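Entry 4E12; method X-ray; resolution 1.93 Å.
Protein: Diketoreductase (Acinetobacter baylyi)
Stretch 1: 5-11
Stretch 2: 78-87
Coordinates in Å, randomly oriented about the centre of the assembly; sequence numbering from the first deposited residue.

Stretch 1, residues 5-11: TNVTVLG
Stretch 2 78-87: DLAQAVKDAD

A short, mostly buried strand packs against a helix and the turn that follows it, held by hydrogen bonds along its first half, as far as Thr 8, and by apolar side chains toward its end. The two stretches belong to one chain, and touching residues are at least 69 positions apart in sequence. The contact buries 395 Å² between them, both sides summed.

Residues 6-10 of the first stretch form an extended strand, with phi from -123° to -97° and psi from 113° to 133°. In the second stretch, Asp 78 is the N-cap and residues 79-82 are helical. Within this helix Ala 82 N donates to Asp 78 O at 2.7 Å. Val 83, at phi/psi -117/14, is the first residue to leave helical values. It also opens a type I turn that ends at Ala 86, closed by a weak hydrogen bond from Ala 86 N to Val 83 O at 3.3 Å.

The register runs in opposite order along the two sequences. Asn 6 lies beside Ala 86, with their CA atoms 4.9 Å apart. Leu 10 lies nearest Leu 79, with CA to CA 8.7 Å, so the backbones are much farther apart at this end.

Asp 87 fastens the start of the strand. Its CB points toward the strand and chi1 is m (-62°), with chi2 at -43°. One carboxylate oxygen accepts two backbone hydrogen bonds: Thr 5 N to Asp 87 OD2 is 2.6 Å, and Asn 6 N to Asp 87 OD2 is 2.7 Å. The second is nearly linear, at 170°, and the first is more bent, at 145°. The backbone replies in the other direction, as Asp 87 N donates to Asn 6 O at 2.8 Å. Asn 6 is therefore bound to Asp 87 through both its N and its O.

The Asn 6 side chain adds a hydrogen bond to the turn itself. CB points toward the second stretch, chi1 is m (-60°) and chi2 is -27°. This places Asn 6 ND2 2.7 Å from Asp 85 O, in a hydrogen bond with an angle of 170°. Asp 85 has chi1 t (-168°), and its OD2 lies 3.0 Å from Asn 6 ND2.

The CA-to-CB bond of Val 7 points away, while that of Thr 8 again points toward the second stretch, as expected for alternation along a strand. Thr 8 has chi1 m (-59°), and its OG1 donates to Ala 82 O at 2.6 Å. The acceptor is the carbonyl of the last helical residue. The methyl is used as well: Thr 8 CG2 is 4.0 Å from Val 83 CG1. Thr 8 OG1 also lies 3.8 Å from Ala 86 CB.

Beyond Thr 8 the contact is apolar. Leu 10 (m, t) and Leu 79 (t, p) both start sideways, but their ends come nearer. Leu 10 CD2 reaches Leu 79 CD1 at 3.9 Å and Val 83 CG1 at 4.5 Å. The long side chains thus bridge the wider backbone gap. Gly 11, at phi/psi 104/137, makes no contact.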

# COMPACT_ATOMS: atom_id res chain seq x y z
N THR A 5 20.83 12.63 -28.33
CA THR A 5 22.17 12.98 -27.88
C THR A 5 22.15 14.29 -27.10
O THR A 5 22.77 14.40 -26.04
CB THR A 5 23.15 13.14 -29.07
OG1 THR A 5 23.34 11.87 -29.72
CG2 THR A 5 24.48 13.67 -28.58
N ASN A 6 21.44 15.28 -27.63
CA ASN A 6 21.40 16.59 -26.99
C ASN A 6 20.11 16.71 -26.20
O ASN A 6 19.01 16.60 -26.75
CB ASN A 6 21.44 17.71 -28.03
CG ASN A 6 22.70 17.69 -28.87
OD1 ASN A 6 23.75 17.21 -28.44
ND2 ASN A 6 22.60 18.20 -30.10
N VAL A 7 20.25 16.96 -24.92
CA VAL A 7 19.09 17.04 -24.08
C VAL A 7 19.08 18.39 -23.41
O VAL A 7 20.09 18.79 -22.83
CB VAL A 7 19.08 15.92 -23.02
CG1 VAL A 7 17.85 16.04 -22.14
CG2 VAL A 7 19.11 14.56 -23.72
N THR A 8 17.96 19.09 -23.53
CA THR A 8 17.76 20.33 -22.81
C THR A 8 16.69 20.13 -21.75
O THR A 8 15.62 19.56 -22.00
CB THR A 8 17.37 21.52 -23.73
OG1 THR A 8 18.41 21.72 -24.70
CG2 THR A 8 17.19 22.80 -22.93
N VAL A 9 17.00 20.60 -20.56
CA VAL A 9 16.07 20.53 -19.45
C VAL A 9 15.63 21.95 -19.14
O VAL A 9 16.48 22.83 -18.98
CB VAL A 9 16.75 19.89 -18.22
CG1 VAL A 9 15.78 19.90 -17.06
CG2 VAL A 9 17.16 18.46 -18.53
N LEU A 10 14.32 22.17 -19.09
CA LEU A 10 13.75 23.50 -18.84
C LEU A 10 13.41 23.60 -17.36
O LEU A 10 12.51 22.91 -16.87
CB LEU A 10 12.49 23.71 -19.66
CG LEU A 10 12.56 23.39 -21.14
CD1 LEU A 10 11.23 23.79 -21.74
CD2 LEU A 10 13.72 24.15 -21.80
N GLY A 11 14.13 24.45 -16.65
CA GLY A 11 13.93 24.52 -15.22
C GLY A 11 15.05 23.84 -14.46
O GLY A 11 15.49 22.74 -14.82
N ASP A 78 18.73 31.64 -22.67
CA ASP A 78 18.18 32.05 -23.95
C ASP A 78 17.51 30.81 -24.54
O ASP A 78 18.19 29.94 -25.07
CB ASP A 78 19.32 32.53 -24.85
CG ASP A 78 18.84 32.99 -26.22
OD1 ASP A 78 17.67 32.75 -26.58
OD2 ASP A 78 19.66 33.61 -26.93
N LEU A 79 16.18 30.73 -24.44
CA LEU A 79 15.46 29.51 -24.83
C LEU A 79 15.80 29.05 -26.25
O LEU A 79 16.09 27.87 -26.48
CB LEU A 79 13.95 29.71 -24.64
CG LEU A 79 13.02 28.52 -24.87
CD1 LEU A 79 13.43 27.35 -23.97
CD2 LEU A 79 11.59 28.93 -24.58
N ALA A 80 15.78 29.99 -27.20
CA ALA A 80 16.09 29.68 -28.59
C ALA A 80 17.45 28.99 -28.71
O ALA A 80 17.58 27.98 -29.40
CB ALA A 80 16.07 30.96 -29.44
N GLN A 81 18.46 29.56 -28.05
CA GLN A 81 19.81 29.00 -28.05
C GLN A 81 19.85 27.69 -27.27
O GLN A 81 20.57 26.76 -27.64
CB GLN A 81 20.80 30.00 -27.44
CG GLN A 81 20.95 31.27 -28.26
CD GLN A 81 21.47 30.99 -29.66
OE1 GLN A 81 22.36 30.16 -29.85
NE2 GLN A 81 20.90 31.66 -30.66
N ALA A 82 19.09 27.62 -26.18
CA ALA A 82 19.07 26.42 -25.33
C ALA A 82 18.58 25.18 -26.06
O ALA A 82 18.99 24.06 -25.74
CB ALA A 82 18.22 26.66 -24.10
N VAL A 83 17.68 25.35 -27.02
CA VAL A 83 17.08 24.19 -27.67
C VAL A 83 17.40 24.07 -29.16
O VAL A 83 16.75 23.29 -29.86
CB VAL A 83 15.55 24.21 -27.52
CG1 VAL A 83 15.14 24.25 -26.06
CG2 VAL A 83 14.97 25.38 -28.29
N LYS A 84 18.38 24.82 -29.64
CA LYS A 84 18.62 24.92 -31.07
C LYS A 84 18.94 23.59 -31.75
O LYS A 84 18.57 23.38 -32.91
CB LYS A 84 19.70 25.96 -31.40
CG LYS A 84 21.07 25.64 -30.85
CD LYS A 84 22.06 26.76 -31.18
CE LYS A 84 23.44 26.50 -30.60
NZ LYS A 84 24.37 27.64 -30.86
N ASP A 85 19.62 22.70 -31.04
CA ASP A 85 19.98 21.41 -31.62
C ASP A 85 19.54 20.28 -30.69
O ASP A 85 20.14 19.21 -30.67
CB ASP A 85 21.50 21.34 -31.84
CG ASP A 85 21.92 20.16 -32.71
OD1 ASP A 85 21.08 19.65 -33.48
OD2 ASP A 85 23.09 19.74 -32.63
N ALA A 86 18.50 20.54 -29.90
CA ALA A 86 18.01 19.58 -28.92
C ALA A 86 17.33 18.38 -29.59
O ALA A 86 16.53 18.54 -30.51
CB ALA A 86 17.05 20.26 -27.95
N ASP A 87 17.66 17.17 -29.14
CA ASP A 87 16.95 15.97 -29.57
C ASP A 87 15.73 15.72 -28.67
O ASP A 87 14.72 15.15 -29.09
CB ASP A 87 17.90 14.76 -29.49
CG ASP A 87 19.10 14.91 -30.42
OD1 ASP A 87 18.90 15.33 -31.57
OD2 ASP A 87 20.23 14.61 -29.98